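Local coordinates for DUF115 domain-containing protein (Magnetospirillum magneticum AMB-1, PDB 5MU5) that probably transfers sugars to flagellin as a Maf-family glycosyltransferase involved in the formation of bacterial flagella, at residues 393-398 against 473-478; 456-461 against 495-500. One frame throughout, in Å; residues are numbered along the deposited sequence.

Contact 1: residues 393-398 against 473-478; sequences VTNTGT and RDALGR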
loop_
_atom_site.group_PDB
_atom_site.type_symbol
_atom_site.label_atom_id
_atom_site.label_comp_id
_atom_site.label_asym_id
_atom_site.label_seq_id
_atom_site.Cartn_x
_atom_site.Cartn_y
_atom_site.Cartn_z
ATOM N N VAL A 393 -1.881 16.521 -5.470
ATOM C CA VAL A 393 -1.038 17.248 -6.416
ATOM C C VAL A 393 -0.068 18.211 -5.725
ATOM O O VAL A 393 0.985 18.550 -6.269
ATOM C CB VAL A 393 -1.901 17.940 -7.504
ATOM C CG1 VAL A 393 -2.806 19.018 -6.902
ATOM C CG2 VAL A 393 -1.025 18.500 -8.627
ATOM N N THR A 394 -0.406 18.604 -4.508
ATOM C CA THR A 394 0.487 19.408 -3.677
ATOM C C THR A 394 1.742 18.634 -3.287
ATOM O O THR A 394 2.822 19.228 -3.148
ATOM C CB THR A 394 -0.253 19.898 -2.418
ATOM O OG1 THR A 394 -1.186 20.916 -2.819
ATOM C CG2 THR A 394 0.682 20.508 -1.471
ATOM N N ASN A 395 1.587 17.320 -3.097
ATOM C CA ASN A 395 2.714 16.424 -2.839
ATOM C C ASN A 395 3.575 16.351 -4.079
ATOM O O ASN A 395 4.795 16.345 -3.984
ATOM C CB ASN A 395 2.236 15.000 -2.509
ATOM C CG ASN A 395 1.361 14.959 -1.277
ATOM O OD1 ASN A 395 0.124 14.735 -1.343
ATOM N ND2 ASN A 395 1.980 15.236 -0.142
ATOM N N THR A 396 2.923 16.275 -5.242
ATOM C CA THR A 396 3.618 16.162 -6.528
ATOM C C THR A 396 4.497 17.366 -6.765
ATOM O O THR A 396 5.645 17.225 -7.152
ATOM C CB THR A 396 2.624 16.057 -7.704
ATOM O OG1 THR A 396 1.600 15.095 -7.397
ATOM C CG2 THR A 396 3.353 15.670 -8.978
ATOM N N GLY A 397 3.959 18.556 -6.519
ATOM C CA GLY A 397 4.733 19.785 -6.703
ATOM C C GLY A 397 5.892 19.901 -5.725
ATOM O O GLY A 397 6.978 20.309 -6.085
ATOM N N THR A 398 5.670 19.535 -4.479
ATOM C CA THR A 398 6.725 19.614 -3.486
ATOM C C THR A 398 7.844 18.646 -3.803
ATOM O O THR A 398 9.017 19.013 -3.760
ATOM C CB THR A 398 6.160 19.309 -2.114
ATOM O OG1 THR A 398 5.126 20.262 -1.840
ATOM C CG2 THR A 398 7.246 19.387 -1.059
ATOM N N ARG A 473 -0.578 15.895 4.346
ATOM C CA ARG A 473 0.327 16.559 5.287
ATOM C C ARG A 473 1.513 15.698 5.674
ATOM O O ARG A 473 2.652 16.184 5.745
ATOM C CB ARG A 473 -0.427 16.931 6.550
ATOM C CG ARG A 473 0.425 17.569 7.635
ATOM C CD ARG A 473 -0.305 17.488 8.964
ATOM N NE ARG A 473 -0.323 16.121 9.433
ATOM C CZ ARG A 473 -0.984 15.695 10.502
ATOM N NH1 ARG A 473 -1.690 16.548 11.240
ATOM N NH2 ARG A 473 -0.936 14.405 10.823
ATOM N N ASP A 474 1.259 14.424 5.987
ATOM C CA ASP A 474 2.353 13.531 6.362
ATOM C C ASP A 474 3.316 13.298 5.186
ATOM O O ASP A 474 4.526 13.186 5.394
ATOM C CB ASP A 474 1.831 12.188 6.924
ATOM C CG ASP A 474 1.123 12.335 8.308
ATOM O OD1 ASP A 474 0.925 13.464 8.830
ATOM O OD2 ASP A 474 0.747 11.293 8.884
ATOM N N ALA A 475 2.802 13.234 3.951
ATOM C CA ALA A 475 3.697 12.981 2.797
ATOM C C ALA A 475 4.593 14.204 2.527
ATOM O O ALA A 475 5.769 14.062 2.175
ATOM C CB ALA A 475 2.916 12.565 1.560
ATOM N N LEU A 476 4.054 15.393 2.765
ATOM C CA LEU A 476 4.810 16.632 2.611
ATOM C C LEU A 476 5.936 16.724 3.610
ATOM O O LEU A 476 7.066 17.023 3.234
ATOM C CB LEU A 476 3.915 17.856 2.769
ATOM C CG LEU A 476 2.953 18.186 1.634
ATOM C CD1 LEU A 476 2.079 19.368 2.016
ATOM C CD2 LEU A 476 3.706 18.477 0.350
ATOM N N GLY A 477 5.647 16.466 4.881
ATOM C CA GLY A 477 6.678 16.493 5.920
ATOM C C GLY A 477 7.748 15.461 5.664
ATOM O O GLY A 477 8.952 15.699 5.811
ATOM N N ARG A 478 7.322 14.291 5.280
ATOM C CA ARG A 478 8.264 13.228 5.026
ATOM C C ARG A 478 9.196 13.570 3.823
ATOM O O ARG A 478 10.392 13.408 3.924
ATOM C CB ARG A 478 7.504 11.900 4.827
ATOM C CG ARG A 478 8.387 10.747 4.365
ATOM C CD ARG A 478 7.666 9.390 4.314
ATOM N NE ARG A 478 6.511 9.381 3.405
ATOM C CZ ARG A 478 5.226 9.472 3.773
ATOM N NH1 ARG A 478 4.866 9.579 5.055
ATOM N NH2 ARG A 478 4.275 9.444 2.841
#
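With CG anti to the carbonyl carbon in both Leu476 (chi1 -73°) and Asn395, the ends of the two side chains come closer to the opposite helix than their CB atoms do. A chi2 of 176° sets Leu476 CD1 anti to CA. The isobutyl group of Leu476 lies at about a right angle across the side chains of Thr394 and Thr398, which are one helical turn apart. Leu476 CD1 meets Thr394 CG2 at 3.9 Å. Leu476 CD2 is 3.2 Å from Thr398 OG1 and 3.6 Å from Thr398 CB. The hydroxyl has its own polar partner: Thr398 OG1 donates to Thr394 O over 2.8 Å. That carbonyl also accepts from Thr398 N, so two donors of one residue grip it. With the hydroxyl engaged in its own helix, Leu476 CD2 meets Thr398 OG1 by packing alone.

The two segments belong to helices 393-404 and 467-482. They run nearly parallel, 7° apart, with axes 9.4 Å from each other. Helix 393-404 leads into strand 408-412 and helix 467-482 into strand 488-491, which are parallel neighbours in the large mixed sheet. This places the pair in the alpha/beta domain that contains the MptE-like region.

On the other flank, the amide of Asn395 points its nitrogen at the second helix. Asn395 ND2 touches Ala475 CB at 3.3 Å and comes within 3.6 Å of Leu476 CG. ND2 donates to the carbonyl of Thr472, and OD1 accepts from the backbone N of Thr392. These bonds fix the amide at both ends within a buried contact. Val414 also packs on Thr394 and Leu476.

Contact 2: residues 456-461 against 495-500; sequences PGNFGG and GVMIEN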
loop_
_atom_site.group_PDB
_atom_site.type_symbol
_atom_site.label_atom_id
_atom_site.label_comp_id
_atom_site.label_asym_id
_atom_site.label_seq_id
_atom_site.Cartn_x
_atom_site.Cartn_y
_atom_site.Cartn_z
ATOM N N PRO A 456 -3.116 20.709 15.258
ATOM C CA PRO A 456 -2.443 21.981 15.487
ATOM C C PRO A 456 -2.300 22.748 14.172
ATOM O O PRO A 456 -2.061 22.146 13.116
ATOM C CB PRO A 456 -1.059 21.570 16.037
ATOM C CG PRO A 456 -0.902 20.145 15.667
ATOM C CD PRO A 456 -2.276 19.568 15.664
ATOM N N GLY A 457 -2.468 24.058 14.248
ATOM C CA GLY A 457 -2.423 24.899 13.085
ATOM C C GLY A 457 -1.030 25.420 12.855
ATOM O O GLY A 457 -0.241 25.533 13.791
ATOM N N ASN A 458 -0.727 25.736 11.601
ATOM C CA ASN A 458 0.557 26.328 11.243
ATOM C C ASN A 458 0.831 27.620 12.027
ATOM O O ASN A 458 1.964 27.848 12.499
ATOM C CB ASN A 458 0.586 26.609 9.747
ATOM C CG ASN A 458 1.933 27.114 9.265
ATOM O OD1 ASN A 458 2.969 26.497 9.520
ATOM N ND2 ASN A 458 1.919 28.230 8.530
ATOM N N PHE A 459 -0.192 28.459 12.161
ATOM C CA PHE A 459 -0.071 29.703 12.945
ATOM C C PHE A 459 -0.671 29.526 14.323
ATOM O O PHE A 459 -1.266 30.452 14.892
ATOM C CB PHE A 459 -0.686 30.910 12.199
ATOM C CG PHE A 459 0.039 31.238 10.923
ATOM C CD1 PHE A 459 1.406 31.476 10.936
ATOM C CD2 PHE A 459 -0.625 31.254 9.713
ATOM C CE1 PHE A 459 2.093 31.738 9.764
ATOM C CE2 PHE A 459 0.051 31.533 8.537
ATOM C CZ PHE A 459 1.409 31.773 8.561
ATOM N N GLY A 460 -0.494 28.326 14.872
ATOM C CA GLY A 460 -0.973 28.029 16.217
ATOM C C GLY A 460 -2.460 27.749 16.234
ATOM O O GLY A 460 -3.132 27.755 15.211
ATOM N N GLY A 461 -2.976 27.500 17.413
ATOM C CA GLY A 461 -4.368 27.153 17.529
ATOM C C GLY A 461 -4.691 25.821 16.867
ATOM O O GLY A 461 -3.846 24.925 16.735
ATOM N N GLY A 495 -3.242 27.052 7.648
ATOM C CA GLY A 495 -3.877 25.734 7.765
ATOM C C GLY A 495 -3.126 24.917 8.774
ATOM O O GLY A 495 -2.632 25.473 9.752
ATOM N N VAL A 496 -3.029 23.606 8.549
ATOM C CA VAL A 496 -2.328 22.727 9.481
ATOM C C VAL A 496 -0.822 22.959 9.525
ATOM O O VAL A 496 -0.209 23.390 8.546
ATOM C CB VAL A 496 -2.464 21.213 9.161
ATOM C CG1 VAL A 496 -3.895 20.761 9.208
ATOM C CG2 VAL A 496 -1.803 20.853 7.832
ATOM N N MET A 497 -0.246 22.610 10.666
ATOM C CA MET A 497 1.191 22.547 10.847
ATOM C C MET A 497 1.728 21.343 10.043
ATOM O O MET A 497 1.220 20.214 10.137
ATOM C CB MET A 497 1.509 22.345 12.344
ATOM C CG MET A 497 2.998 22.335 12.678
ATOM S SD MET A 497 3.792 23.937 12.369
ATOM C CE MET A 497 3.364 24.727 13.934
ATOM N N ILE A 498 2.747 21.589 9.237
ATOM C CA ILE A 498 3.415 20.545 8.483
ATOM C C ILE A 498 4.830 20.370 9.062
ATOM O O ILE A 498 5.563 21.346 9.224
ATOM C CB ILE A 498 3.486 20.921 6.998
ATOM C CG1 ILE A 498 2.072 21.211 6.465
ATOM C CG2 ILE A 498 4.154 19.823 6.201
ATOM C CD1 ILE A 498 2.043 21.889 5.110
ATOM N N GLU A 499 5.190 19.143 9.413
ATOM C CA GLU A 499 6.544 18.843 9.889
ATOM C C GLU A 499 7.598 19.287 8.882
ATOM O O GLU A 499 7.376 19.247 7.668
ATOM C CB GLU A 499 6.760 17.328 10.066
ATOM C CG GLU A 499 6.011 16.682 11.199
ATOM C CD GLU A 499 6.270 15.178 11.282
ATOM O OE1 GLU A 499 7.443 14.763 11.428
ATOM O OE2 GLU A 499 5.296 14.398 11.221
ATOM N N ASN A 500 8.764 19.631 9.408
ATOM C CA ASN A 500 9.903 20.071 8.634
ATOM C C ASN A 500 9.695 21.375 7.875
ATOM O O ASN A 500 10.371 21.621 6.879
ATOM C CB ASN A 500 10.348 18.949 7.719
ATOM C CG ASN A 500 10.845 17.767 8.493
ATOM O OD1 ASN A 500 11.702 17.924 9.318
ATOM N ND2 ASN A 500 10.328 16.591 8.218
HETATM O O HOH W 1 -0.896 19.356 11.905
HETATM O O HOH W 2 3.687 24.096 8.760
HETATM O O HOH W 3 -2.600 28.049 10.672
#
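Pro456 and Asn458 meet Met497 and Gly495 through their backbones, and this is the tight part of the contact. Met497 N donates to Pro456 O at 3.1 Å, nearly straight at 173°. Asn458 N donates to Gly495 O at 2.7 Å and 172°. The two bonds flank Gly457 and Val496, whose CA atoms are 4.2 Å apart. Asn458 CB lies 3.4 Å from Gly495 O.

The pattern is a single beta bridge between two loops, not a continuous strand pair. Loop 456-461 links strands 453-456 and 462-465, and a type I beta turn runs from Gly457 to Gly460. Loop 495-500 leads into strand 502-503 at one end of the large mixed sheet. Asn458 CG, anti to the backbone N (chi1 -175°), carries the amide off the turn, and its ND2 donates to the carbonyls of Asn491 and Ser493, joining the turn to the chain that enters loop 495-500.

The fit is looser at exposed Pro456 and partly exposed Met497, which bends at chi2 and chi3. Met497 CE lies 3.7 Å from both Gly457 O and Asn458 O. The Met497 and Asn458 side chains cross at about a right angle, with Met497 SD 3.9 Å from Asn458 OD1. Three waters also bridge the segments. One donates to Asn458 OD1 at 2.6 Å and accepts from Ile498 N. Another donates to both Pro456 O and Met497 O. A third accepts from Phe459 N and donates to Gly495 O.

How the contacts relate
All the touching residues of contact 1 are buried, whereas contact 2 mixes buried residues with exposed Pro456 and partly exposed Met497. Contact 1 joins two helices by side-chain packing. Contact 2 joins two loops mainly by backbone bonds and bridging waters. Their centres are 14 Å apart and helix 467-482 connects them. Gly477 O probably accepts a hydrogen bond from Asn500 ND2 at 2.9 Å. Arg473 CD packs on Met497 O. Leu476 belongs to both surroundings: it packs on helix 393-404 and touches Ile498, while Arg473 and Gly477 meet loop 495-500.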